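Local coordinates for protein D-alanyl transferase DltD (Enterococcus faecium TX0133A04, PDB 6PFX) that probably takes part in loading D-alanine onto lipoteichoic acid of the Gram-positive cell wall, as a membrane-associated enzyme with an SGNH-hydrolase-like fold, at residues S17-N22 / L72-T77; E10-A15 / R68-G73; L322-F327 / D379-K384; F291-V296 / K317-L322. All coordinates share one frame; numbering follows the deposited sequence.

Contact 1: S17-N22 / L72-T77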
loop_
_atom_site.group_PDB
_atom_site.type_symbol
_atom_site.label_atom_id
_atom_site.label_comp_id
_atom_site.label_asym_id
_atom_site.label_seq_id
_atom_site.Cartn_x
_atom_site.Cartn_y
_atom_site.Cartn_z
ATOM N N SER A 17 7.250 3.106 12.544
ATOM C CA SER A 17 8.173 2.500 11.597
ATOM C C SER A 17 8.303 0.997 11.776
ATOM O O SER A 17 9.100 0.373 11.066
ATOM C CB SER A 17 9.556 3.152 11.715
ATOM O OG SER A 17 10.107 2.948 13.007
ATOM N N SER A 18 7.519 0.391 12.671
ATOM C CA SER A 18 7.697 -1.020 12.982
ATOM C C SER A 18 7.116 -1.943 11.918
ATOM O O SER A 18 7.626 -3.053 11.725
ATOM C CB SER A 18 7.006 -1.351 14.306
ATOM O OG SER A 18 5.596 -1.211 14.181
ATOM N N MET A 19 6.040 -1.523 11.247
ATOM C CA MET A 19 5.274 -2.413 10.368
ATOM C C MET A 19 4.838 -3.676 11.114
ATOM O O MET A 19 4.612 -4.730 10.520
ATOM C CB MET A 19 6.046 -2.706 9.075
ATOM C CG MET A 19 6.265 -1.450 8.216
ATOM S SD MET A 19 7.488 -1.565 6.900
ATOM C CE MET A 19 6.934 -3.021 6.014
ATOM N N SER A 20 4.688 -3.566 12.433
ATOM C CA SER A 20 4.296 -4.710 13.245
ATOM C C SER A 20 2.895 -5.173 12.870
ATOM O O SER A 20 1.960 -4.372 12.807
ATOM C CB SER A 20 4.325 -4.316 14.722
ATOM O OG SER A 20 3.330 -5.011 15.456
ATOM N N VAL A 21 2.747 -6.478 12.635
ATOM C CA VAL A 21 1.444 -7.021 12.265
ATOM C C VAL A 21 0.386 -6.701 13.315
ATOM O O VAL A 21 -0.778 -6.454 12.975
ATOM C CB VAL A 21 1.565 -8.531 11.978
ATOM C CG1 VAL A 21 0.213 -9.115 11.683
ATOM C CG2 VAL A 21 2.510 -8.764 10.817
ATOM N N ASN A 22 0.769 -6.664 14.597
ATOM C CA ASN A 22 -0.189 -6.340 15.648
ATOM C C ASN A 22 -0.640 -4.883 15.584
ATOM O O ASN A 22 -1.768 -4.569 15.982
ATOM C CB ASN A 22 0.412 -6.618 17.027
ATOM C CG ASN A 22 0.516 -8.095 17.334
ATOM O OD1 ASN A 22 -0.325 -8.891 16.917
ATOM N ND2 ASN A 22 1.558 -8.472 18.066
ATOM N N LEU A 72 2.193 1.731 6.977
ATOM C CA LEU A 72 1.065 0.823 7.107
ATOM C C LEU A 72 1.056 -0.290 6.070
ATOM O O LEU A 72 0.138 -1.118 6.072
ATOM C CB LEU A 72 -0.254 1.605 7.085
ATOM C CG LEU A 72 -0.511 2.485 8.317
ATOM C CD1 LEU A 72 -1.733 3.357 8.095
ATOM C CD2 LEU A 72 -0.670 1.639 9.581
ATOM N N GLY A 73 2.036 -0.357 5.219
ATOM C CA GLY A 73 2.233 -1.548 4.427
ATOM C C GLY A 73 3.213 -2.522 5.077
ATOM O O GLY A 73 4.016 -2.139 5.929
ATOM N N ALA A 74 3.132 -3.780 4.647
ATOM C CA ALA A 74 4.010 -4.848 5.115
ATOM C C ALA A 74 4.019 -5.938 4.051
ATOM O O ALA A 74 3.264 -5.869 3.075
ATOM C CB ALA A 74 3.542 -5.401 6.472
ATOM N N PRO A 75 4.881 -6.947 4.179
ATOM C CA PRO A 75 4.936 -7.965 3.116
ATOM C C PRO A 75 3.593 -8.659 2.955
ATOM O O PRO A 75 3.068 -9.266 3.890
ATOM C CB PRO A 75 6.035 -8.923 3.590
ATOM C CG PRO A 75 6.906 -8.083 4.439
ATOM C CD PRO A 75 5.961 -7.139 5.166
ATOM N N GLY A 76 3.020 -8.531 1.767
ATOM C CA GLY A 76 1.758 -9.162 1.460
ATOM C C GLY A 76 0.518 -8.341 1.744
ATOM O O GLY A 76 -0.589 -8.843 1.519
ATOM N N THR A 77 0.651 -7.104 2.227
ATOM C CA THR A 77 -0.517 -6.238 2.367
ATOM C C THR A 77 -0.881 -5.684 0.990
ATOM O O THR A 77 -0.049 -5.039 0.341
ATOM C CB THR A 77 -0.297 -5.090 3.353
ATOM O OG1 THR A 77 0.801 -4.271 2.942
ATOM C CG2 THR A 77 -0.041 -5.631 4.749
#
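Met19 reaches the 72-77 loop through two torsions: chi1 of -64° sets CG opposite its own carbonyl carbon, and chi3 of 53° folds the terminal methyl back, which brings CE beside Gly73 O and Ala74 CA. All three cross-contacts have the Met19 methyl CE as their closest atom. CE lies 3.0 Å from Gly73 O, while CG is 3.3 Å from the same Gly73 O; that carbonyl oxygen is buried here and has no hydrogen-bond partner in the model. CE also packs on Ala74 CA at 3.6 Å and more loosely on Pro75 CD at 4.3 Å.

Met19 leaves the helix with positive phi (54°), and the Ser18 hydroxyl accepts from Ser20 N at 3.1 Å, an ST turn. In the other segment, Thr77 N to Ala74 O at 3.0 Å closes a type II beta turn, and Ala74 N adds a side-chain bond to Thr77 OG1 at 2.9 Å.

Pro75 touches Ser46, part of a possible Ser-His-Asp triad, so the loop probably borders the active site. The contact joins the break between helices 9-18 and 21-24 to the loop between strand 68-71 and helix 79-89, with Tyr120 of helix 114-120 beside Val21 and Ala74.

Contact 2: E10-A15 / R68-G73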
loop_
_atom_site.group_PDB
_atom_site.type_symbol
_atom_site.label_atom_id
_atom_site.label_comp_id
_atom_site.label_asym_id
_atom_site.label_seq_id
_atom_site.Cartn_x
_atom_site.Cartn_y
_atom_site.Cartn_z
ATOM N N GLU A 10 7.108 7.981 22.682
ATOM C CA GLU A 10 8.176 7.158 22.123
ATOM C C GLU A 10 7.645 5.819 21.632
ATOM O O GLU A 10 8.175 5.259 20.665
ATOM C CB GLU A 10 9.284 6.961 23.157
ATOM C CG GLU A 10 10.499 6.207 22.635
ATOM C CD GLU A 10 11.209 6.921 21.489
ATOM O OE1 GLU A 10 10.861 8.083 21.182
ATOM O OE2 GLU A 10 12.124 6.315 20.891
ATOM N N THR A 11 6.606 5.286 22.275
ATOM C CA THR A 11 6.013 4.054 21.775
ATOM C C THR A 11 5.366 4.283 20.419
ATOM O O THR A 11 5.472 3.440 19.520
ATOM C CB THR A 11 4.980 3.521 22.763
ATOM O OG1 THR A 11 5.582 3.386 24.054
ATOM C CG2 THR A 11 4.463 2.161 22.307
ATOM N N ILE A 12 4.669 5.407 20.256
ATOM C CA ILE A 12 4.028 5.681 18.977
ATOM C C ILE A 12 5.081 5.858 17.891
ATOM O O ILE A 12 4.942 5.337 16.778
ATOM C CB ILE A 12 3.097 6.901 19.089
ATOM C CG1 ILE A 12 2.028 6.665 20.166
ATOM C CG2 ILE A 12 2.460 7.183 17.736
ATOM C CD1 ILE A 12 1.141 5.465 19.906
ATOM N N ARG A 13 6.153 6.595 18.199
ATOM C CA ARG A 13 7.228 6.795 17.230
ATOM C C ARG A 13 7.828 5.463 16.806
ATOM O O ARG A 13 8.033 5.212 15.612
ATOM C CB ARG A 13 8.292 7.703 17.847
ATOM C CG ARG A 13 9.460 8.032 16.948
ATOM C CD ARG A 13 10.277 9.179 17.545
ATOM N NE ARG A 13 11.528 9.404 16.825
ATOM C CZ ARG A 13 12.733 9.035 17.258
ATOM N NH1 ARG A 13 12.879 8.417 18.424
ATOM N NH2 ARG A 13 13.803 9.292 16.517
ATOM N N ARG A 14 8.110 4.588 17.772
ATOM C CA ARG A 14 8.589 3.254 17.434
ATOM C C ARG A 14 7.582 2.525 16.550
ATOM O O ARG A 14 7.952 1.913 15.540
ATOM C CB ARG A 14 8.868 2.462 18.712
ATOM C CG ARG A 14 10.104 2.924 19.474
ATOM C CD ARG A 14 10.040 2.512 20.944
ATOM N NE ARG A 14 9.834 1.075 21.109
ATOM C CZ ARG A 14 9.244 0.516 22.163
ATOM N NH1 ARG A 14 8.785 1.268 23.157
ATOM N NH2 ARG A 14 9.106 -0.801 22.219
ATOM N N ALA A 15 6.298 2.590 16.915
ATOM C CA ALA A 15 5.263 1.913 16.144
ATOM C C ALA A 15 5.199 2.424 14.710
ATOM O O ALA A 15 4.922 1.650 13.781
ATOM C CB ALA A 15 3.901 2.111 16.814
ATOM N N ARG A 68 5.934 12.914 10.152
ATOM C CA ARG A 68 6.593 11.616 10.222
ATOM C C ARG A 68 5.732 10.574 9.537
ATOM O O ARG A 68 4.530 10.445 9.847
ATOM C CB ARG A 68 6.807 11.263 11.701
ATOM C CG ARG A 68 7.498 9.943 11.935
ATOM C CD ARG A 68 7.852 9.703 13.412
ATOM N NE ARG A 68 8.890 10.602 13.921
ATOM C CZ ARG A 68 8.658 11.684 14.661
ATOM N NH1 ARG A 68 7.422 12.028 14.989
ATOM N NH2 ARG A 68 9.674 12.427 15.076
ATOM N N PRO A 69 6.270 9.805 8.592
ATOM C CA PRO A 69 5.468 8.724 8.009
ATOM C C PRO A 69 5.065 7.719 9.080
ATOM O O PRO A 69 5.830 7.412 9.995
ATOM C CB PRO A 69 6.398 8.097 6.961
ATOM C CG PRO A 69 7.452 9.141 6.711
ATOM C CD PRO A 69 7.616 9.895 7.992
ATOM N N PHE A 70 3.842 7.216 8.969
ATOM C CA PHE A 70 3.396 6.063 9.743
ATOM C C PHE A 70 3.230 4.938 8.721
ATOM O O PHE A 70 2.366 5.013 7.841
ATOM C CB PHE A 70 2.108 6.347 10.505
ATOM C CG PHE A 70 1.869 5.376 11.609
ATOM C CD1 PHE A 70 1.526 4.069 11.320
ATOM C CD2 PHE A 70 2.023 5.752 12.933
ATOM C CE1 PHE A 70 1.317 3.146 12.341
ATOM C CE2 PHE A 70 1.840 4.837 13.955
ATOM C CZ PHE A 70 1.472 3.534 13.660
ATOM N N LEU A 71 4.098 3.934 8.783
ATOM C CA LEU A 71 4.159 2.933 7.724
ATOM C C LEU A 71 3.092 1.870 7.945
ATOM O O LEU A 71 3.106 1.160 8.958
ATOM C CB LEU A 71 5.545 2.299 7.687
ATOM C CG LEU A 71 6.722 3.270 7.669
ATOM C CD1 LEU A 71 8.020 2.501 7.637
ATOM C CD2 LEU A 71 6.639 4.214 6.475
ATOM N N LEU A 72 2.193 1.731 6.977
ATOM C CA LEU A 72 1.065 0.823 7.107
ATOM C C LEU A 72 1.056 -0.290 6.070
ATOM O O LEU A 72 0.138 -1.118 6.072
ATOM C CB LEU A 72 -0.254 1.605 7.085
ATOM C CG LEU A 72 -0.511 2.485 8.317
ATOM C CD1 LEU A 72 -1.733 3.357 8.095
ATOM C CD2 LEU A 72 -0.670 1.639 9.581
ATOM N N GLY A 73 2.036 -0.357 5.219
ATOM C CA GLY A 73 2.233 -1.548 4.427
ATOM C C GLY A 73 3.213 -2.522 5.077
ATOM O O GLY A 73 4.016 -2.139 5.929
HETATM O O HOH W 1 4.434 0.684 11.239
#
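One face of the Arg68 guanidinium carries the aliphatic part of Arg13, whose CD stands 3.9 Å above the plane and is shifted toward the rim. The two guanidinium planes are 84° apart and the side chains cross at about a right angle, so the groups do not stack; Arg13 NE and Arg68 NH2 remain 4.0 Å from each other. At the edge of the Arg13 guanidinium, in its plane, sits the Glu10 carboxylate carbon. Arg13 NH1 forms a salt bridge with Glu10 OE2 at 3.3 Å, although the hydrogen bonds within it are weak. This neighbouring negative charge probably eases the meeting of two arginines.

The Phe70 ring is approached obliquely by helix carbonyls, Ala15 O lying 3.9 Å from CZ. Its chi1 of -162° swings the ring toward the helix, where CZ meets Ala15 CB at 4.2 Å and CE2 packs loosely on Ile12 CG2. A water bridges the backbones by donating to Ala15 O at 2.8 Å and to Leu71 O at 2.7 Å.

Strand 68-71 is an outermost strand of the parallel sheet, paired with strand 39-43, and helix 28-35 adds Ala33 against both Ile12 and Phe70. Helix 9-18 packs at this sheet edge, crossing the outer strand at 66° with axes 9.1 Å apart; a backbone bond between Leu71 and Ser16 supports that placement. The topology is consistent with the alpha/beta/alpha fold of the SGNH-hydrolase clan.

Contact 3: L322-F327 / D379-K384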
loop_
_atom_site.group_PDB
_atom_site.type_symbol
_atom_site.label_atom_id
_atom_site.label_comp_id
_atom_site.label_asym_id
_atom_site.label_seq_id
_atom_site.Cartn_x
_atom_site.Cartn_y
_atom_site.Cartn_z
ATOM N N LEU A 322 -8.122 5.945 -11.410
ATOM C CA LEU A 322 -7.832 7.059 -10.514
ATOM C C LEU A 322 -8.369 8.364 -11.085
ATOM O O LEU A 322 -9.189 9.039 -10.451
ATOM C CB LEU A 322 -6.314 7.111 -10.280
ATOM C CG LEU A 322 -5.759 5.998 -9.387
ATOM C CD1 LEU A 322 -4.251 5.936 -9.402
ATOM C CD2 LEU A 322 -6.225 6.178 -7.945
ATOM N N ASN A 323 -7.931 8.719 -12.297
ATOM C CA ASN A 323 -8.253 10.015 -12.879
ATOM C C ASN A 323 -9.747 10.164 -13.134
ATOM O O ASN A 323 -10.307 11.254 -12.955
ATOM C CB ASN A 323 -7.496 10.198 -14.196
ATOM C CG ASN A 323 -6.010 10.360 -14.009
ATOM O OD1 ASN A 323 -5.531 10.752 -12.941
ATOM N ND2 ASN A 323 -5.265 10.093 -15.068
ATOM N N SER A 324 -10.406 9.094 -13.583
ATOM C CA SER A 324 -11.823 9.200 -13.898
ATOM C C SER A 324 -12.644 9.550 -12.667
ATOM O O SER A 324 -13.773 10.029 -12.798
ATOM C CB SER A 324 -12.356 7.894 -14.496
ATOM O OG SER A 324 -12.402 6.858 -13.531
ATOM N N GLN A 325 -12.114 9.290 -11.476
ATOM C CA GLN A 325 -12.835 9.539 -10.242
ATOM C C GLN A 325 -12.296 10.730 -9.469
ATOM O O GLN A 325 -12.809 11.035 -8.384
ATOM C CB GLN A 325 -12.793 8.272 -9.377
ATOM C CG GLN A 325 -13.385 7.046 -10.094
ATOM C CD GLN A 325 -13.461 5.853 -9.170
ATOM O OE1 GLN A 325 -14.484 5.614 -8.514
ATOM N NE2 GLN A 325 -12.377 5.089 -9.111
ATOM N N GLY A 326 -11.315 11.438 -10.011
ATOM C CA GLY A 326 -10.833 12.660 -9.407
ATOM C C GLY A 326 -9.517 12.555 -8.675
ATOM O O GLY A 326 -9.056 13.567 -8.122
ATOM N N PHE A 327 -8.896 11.377 -8.656
ATOM C CA PHE A 327 -7.577 11.194 -8.058
ATOM C C PHE A 327 -6.552 11.505 -9.139
ATOM O O PHE A 327 -6.273 10.670 -10.000
ATOM C CB PHE A 327 -7.432 9.766 -7.558
ATOM C CG PHE A 327 -8.397 9.382 -6.455
ATOM C CD1 PHE A 327 -8.081 9.630 -5.127
ATOM C CD2 PHE A 327 -9.583 8.737 -6.742
ATOM C CE1 PHE A 327 -8.924 9.256 -4.118
ATOM C CE2 PHE A 327 -10.424 8.351 -5.741
ATOM C CZ PHE A 327 -10.099 8.621 -4.413
ATOM N N ASP A 379 -19.206 3.057 -8.926
ATOM C CA ASP A 379 -19.268 1.691 -8.432
ATOM C C ASP A 379 -19.058 0.653 -9.529
ATOM O O ASP A 379 -18.839 -0.518 -9.203
ATOM C CB ASP A 379 -20.595 1.501 -7.694
ATOM C CG ASP A 379 -20.702 2.365 -6.438
ATOM O OD1 ASP A 379 -19.727 2.441 -5.665
ATOM O OD2 ASP A 379 -21.779 2.961 -6.212
ATOM N N ALA A 380 -19.085 1.039 -10.810
ATOM C CA ALA A 380 -18.725 0.100 -11.865
ATOM C C ALA A 380 -17.344 -0.504 -11.639
ATOM O O ALA A 380 -17.038 -1.575 -12.173
ATOM C CB ALA A 380 -18.719 0.792 -13.234
ATOM N N PHE A 381 -16.466 0.190 -10.913
ATOM C CA PHE A 381 -15.116 -0.343 -10.729
ATOM C C PHE A 381 -15.082 -1.557 -9.798
ATOM O O PHE A 381 -14.027 -2.188 -9.678
ATOM C CB PHE A 381 -14.176 0.776 -10.258
ATOM C CG PHE A 381 -13.849 1.789 -11.323
ATOM C CD1 PHE A 381 -13.072 1.434 -12.424
ATOM C CD2 PHE A 381 -14.269 3.110 -11.203
ATOM C CE1 PHE A 381 -12.763 2.368 -13.381
ATOM C CE2 PHE A 381 -13.974 4.038 -12.180
ATOM C CZ PHE A 381 -13.195 3.673 -13.252
ATOM N N PHE A 382 -16.209 -1.912 -9.159
ATOM C CA PHE A 382 -16.334 -3.168 -8.417
ATOM C C PHE A 382 -16.663 -4.360 -9.320
ATOM O O PHE A 382 -16.591 -5.508 -8.856
ATOM C CB PHE A 382 -17.408 -3.041 -7.303
ATOM C CG PHE A 382 -17.019 -2.115 -6.187
ATOM C CD1 PHE A 382 -15.848 -2.321 -5.459
ATOM C CD2 PHE A 382 -17.825 -1.045 -5.856
ATOM C CE1 PHE A 382 -15.477 -1.447 -4.431
ATOM C CE2 PHE A 382 -17.465 -0.175 -4.837
ATOM C CZ PHE A 382 -16.283 -0.383 -4.122
ATOM N N SER A 383 -16.996 -4.114 -10.588
ATOM C CA SER A 383 -17.543 -5.145 -11.456
ATOM C C SER A 383 -16.468 -6.043 -12.045
ATOM O O SER A 383 -15.314 -5.634 -12.225
ATOM C CB SER A 383 -18.313 -4.523 -12.629
ATOM O OG SER A 383 -17.434 -3.907 -13.557
ATOM N N LYS A 384 -16.879 -7.266 -12.393
ATOM C CA LYS A 384 -15.990 -8.174 -13.104
ATOM C C LYS A 384 -15.625 -7.623 -14.473
ATOM O O LYS A 384 -14.532 -7.899 -14.983
ATOM C CB LYS A 384 -16.621 -9.565 -13.217
ATOM C CG LYS A 384 -16.725 -10.294 -11.887
ATOM C CD LYS A 384 -15.983 -11.624 -11.875
ATOM C CE LYS A 384 -16.051 -12.263 -10.497
ATOM N NZ LYS A 384 -15.420 -13.613 -10.475
#
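Ser324 and Gln325 receive the Phe381 ring at a Schellman motif, where Gly326, phi 104°, is the first residue to leave helical backbone angles. Its two defining bonds are present: Phe327 N to Leu322 O at 3.0 Å and Gly326 N to Asn323 O at 3.1 Å. Gln325 N also donates to Leu322 O, from the opposite face of its plane to Phe327 N.

The cross-contacts are van der Waals meetings of polar side chains with an aromatic ring. Ser324 OG stands at the ring edge, near its plane, 3.3 Å from Phe381 CZ. Gln325 lays its amide obliquely by the ring, the planes 37° apart, with NE2 3.4 Å from Phe381 CD2. A chi1 of -58° followed by an extended chain carries that amide to the ring.

The polar ends are bonded elsewhere. Ser324 OG pairs with Phe320 O, Gln325 NE2 with Gln321 O, and Gln325 OE1 with both Asp378 N and Gln276 NE2, which should fix the amide's rotation. Trp386 meets Phe381 edge-to-face, placing the contact beside the C-terminal chain.

After the 3-10 segment 379-382, Ser383 OG donates to Ala380 O at 2.7 Å, in the carbonyl plane, and the same oxygen accepts from Ser383 N.

Contact 4: F291-V296 / K317-L322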
loop_
_atom_site.group_PDB
_atom_site.type_symbol
_atom_site.label_atom_id
_atom_site.label_comp_id
_atom_site.label_asym_id
_atom_site.label_seq_id
_atom_site.Cartn_x
_atom_site.Cartn_y
_atom_site.Cartn_z
ATOM N N PHE A 291 -0.443 8.992 -5.131
ATOM C CA PHE A 291 -0.212 7.608 -5.520
ATOM C C PHE A 291 1.123 7.516 -6.246
ATOM O O PHE A 291 1.470 8.401 -7.031
ATOM C CB PHE A 291 -1.327 7.089 -6.436
ATOM C CG PHE A 291 -2.674 7.013 -5.761
ATOM C CD1 PHE A 291 -3.025 5.898 -5.022
ATOM C CD2 PHE A 291 -3.583 8.057 -5.864
ATOM C CE1 PHE A 291 -4.261 5.815 -4.386
ATOM C CE2 PHE A 291 -4.828 7.988 -5.222
ATOM C CZ PHE A 291 -5.164 6.861 -4.491
ATOM N N ILE A 292 1.879 6.458 -5.953
ATOM C CA ILE A 292 3.182 6.187 -6.567
ATOM C C ILE A 292 3.113 4.815 -7.225
ATOM O O ILE A 292 2.718 3.836 -6.580
ATOM C CB ILE A 292 4.318 6.254 -5.519
ATOM C CG1 ILE A 292 4.302 7.635 -4.850
ATOM C CG2 ILE A 292 5.682 5.914 -6.155
ATOM C CD1 ILE A 292 5.183 7.783 -3.620
ATOM N N ILE A 293 3.514 4.747 -8.499
ATOM C CA ILE A 293 3.530 3.507 -9.268
ATOM C C ILE A 293 4.977 3.218 -9.636
ATOM O O ILE A 293 5.554 3.936 -10.469
ATOM C CB ILE A 293 2.722 3.623 -10.563
ATOM C CG1 ILE A 293 1.312 4.134 -10.278
ATOM C CG2 ILE A 293 2.637 2.245 -11.197
ATOM C CD1 ILE A 293 0.448 4.370 -11.514
ATOM N N PRO A 294 5.606 2.223 -9.025
ATOM C CA PRO A 294 7.011 1.938 -9.312
ATOM C C PRO A 294 7.157 1.130 -10.582
ATOM O O PRO A 294 6.228 0.424 -10.998
ATOM C CB PRO A 294 7.446 1.084 -8.113
ATOM C CG PRO A 294 6.170 0.322 -7.783
ATOM C CD PRO A 294 5.090 1.387 -7.926
ATOM N N PRO A 295 8.332 1.166 -11.184
ATOM C CA PRO A 295 8.632 0.315 -12.333
ATOM C C PRO A 295 9.103 -1.058 -11.872
ATOM O O PRO A 295 9.188 -1.357 -10.690
ATOM C CB PRO A 295 9.806 1.046 -12.973
ATOM C CG PRO A 295 10.548 1.587 -11.770
ATOM C CD PRO A 295 9.469 2.026 -10.808
ATOM N N VAL A 296 9.425 -1.898 -12.852
ATOM C CA VAL A 296 10.209 -3.106 -12.631
ATOM C C VAL A 296 11.541 -2.898 -13.329
ATOM O O VAL A 296 11.571 -2.428 -14.471
ATOM C CB VAL A 296 9.507 -4.362 -13.167
ATOM C CG1 VAL A 296 10.447 -5.550 -13.042
ATOM C CG2 VAL A 296 8.229 -4.592 -12.412
ATOM N N LYS A 317 -4.407 1.502 -17.111
ATOM C CA LYS A 317 -5.667 1.062 -16.529
ATOM C C LYS A 317 -5.861 1.643 -15.131
ATOM O O LYS A 317 -6.946 2.145 -14.800
ATOM C CB LYS A 317 -5.722 -0.467 -16.503
ATOM C CG LYS A 317 -7.043 -1.008 -15.997
ATOM C CD LYS A 317 -7.194 -2.501 -16.285
ATOM C CE LYS A 317 -8.447 -3.065 -15.631
ATOM N NZ LYS A 317 -8.680 -4.491 -16.065
ATOM N N ILE A 318 -4.820 1.594 -14.290
ATOM C CA ILE A 318 -4.977 2.113 -12.930
ATOM C C ILE A 318 -5.128 3.628 -12.936
ATOM O O ILE A 318 -5.892 4.179 -12.132
ATOM C CB ILE A 318 -3.865 1.596 -11.996
ATOM C CG1 ILE A 318 -4.372 1.517 -10.552
ATOM C CG2 ILE A 318 -2.626 2.429 -12.097
ATOM C CD1 ILE A 318 -5.450 0.479 -10.354
ATOM N N LYS A 319 -4.451 4.315 -13.862
ATOM C CA LYS A 319 -4.589 5.765 -13.978
ATOM C C LYS A 319 -5.968 6.160 -14.486
ATOM O O LYS A 319 -6.515 7.172 -14.037
ATOM C CB LYS A 319 -3.448 6.351 -14.807
ATOM C CG LYS A 319 -2.111 6.256 -14.071
ATOM C CD LYS A 319 -1.025 7.147 -14.660
ATOM C CE LYS A 319 -0.918 7.031 -16.155
ATOM N NZ LYS A 319 0.307 7.749 -16.625
ATOM N N PHE A 320 -6.568 5.362 -15.374
ATOM C CA PHE A 320 -7.955 5.613 -15.750
ATOM C C PHE A 320 -8.868 5.506 -14.534
ATOM O O PHE A 320 -9.729 6.367 -14.307
ATOM C CB PHE A 320 -8.382 4.630 -16.838
ATOM C CG PHE A 320 -9.804 4.792 -17.265
ATOM C CD1 PHE A 320 -10.823 4.107 -16.625
ATOM C CD2 PHE A 320 -10.126 5.640 -18.305
ATOM C CE1 PHE A 320 -12.146 4.264 -17.027
ATOM C CE2 PHE A 320 -11.434 5.798 -18.708
ATOM C CZ PHE A 320 -12.446 5.122 -18.060
ATOM N N GLN A 321 -8.668 4.475 -13.709
ATOM C CA GLN A 321 -9.523 4.304 -12.536
ATOM C C GLN A 321 -9.360 5.478 -11.575
ATOM O O GLN A 321 -10.339 5.969 -10.995
ATOM C CB GLN A 321 -9.186 2.984 -11.828
ATOM C CG GLN A 321 -10.120 2.610 -10.642
ATOM C CD GLN A 321 -9.900 1.172 -10.180
ATOM O OE1 GLN A 321 -9.174 0.411 -10.835
ATOM N NE2 GLN A 321 -10.497 0.799 -9.054
ATOM N N LEU A 322 -8.122 5.945 -11.410
ATOM C CA LEU A 322 -7.832 7.059 -10.514
ATOM C C LEU A 322 -8.369 8.364 -11.085
ATOM O O LEU A 322 -9.189 9.039 -10.451
ATOM C CB LEU A 322 -6.314 7.111 -10.280
ATOM C CG LEU A 322 -5.759 5.998 -9.387
ATOM C CD1 LEU A 322 -4.251 5.936 -9.402
ATOM C CD2 LEU A 322 -6.225 6.178 -7.945
#
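Phe291, within strand 288-293, turns its ring toward helix 308-323, and Leu322 places a methyl over one face of it. The geometry identifies a CH-pi contact: Leu322 CD2 is 3.7 Å from the ring centroid and 18° off the ring normal. The nearest ring atom is Phe291 CE2, at 3.6 Å from that methyl, so the carbon sits somewhat off centre, toward the rim. The second branch of the leucine, CD1, is 4.1 Å from Phe291 CG. Thus both methyls lie over the same face, CD2 near the CE2-CZ side and CD1 above CG.

After the strand's alternation at Ile292, Ile293 returns to the helix side. With chi1 of -53° and the chain extended beyond it, its longer branch carries CD1 to Ile318 CG2 at 3.7 Å. The two isoleucines slide past each other in opposite directions. The same Ile293 CD1 touches the aliphatic part of Lys319, at CG, 4.1 Å away; the amine of this lysine continues to a salt bridge with Asp332.

From Pro294 onward the chain leaves the helix. Strand 291-293 and helix segment 317-322 run nearly antiparallel, at 170°, with axes 11.3 Å apart, as expected for a beta-alpha-beta crossover: helix 308-323 leads back from strand 288-293 to its parallel neighbour, strand 330-332. Strand 288-293 lies between strands 97-101 and 330-332 in the parallel sheet; Leu279 of helix 271-284 touches both Phe291 and Leu322, while Ile330 flanks Ile293, Lys319 and Leu322.

In the fold
From the N terminus, helix 9-18 enters contact 2 and then contact 1, and both loops close on residues 68-77. Contact 1 opens and ends a few residues after contact 2, so the two overlap in a staggered way, sharing Leu72 and Gly73. Their packing is continuous, with Met19 CG 3.9 Å from Leu71 CB. Much later, contact 4 closes a short strand-to-helix excursion, and contact 3 opens from the same helix 308-323, sharing Leu322, to reach the C-terminal chain. Contacts 2 and 4 both reach the same sheet, on opposite sides of the chain's centre, their centres about 26 Å apart.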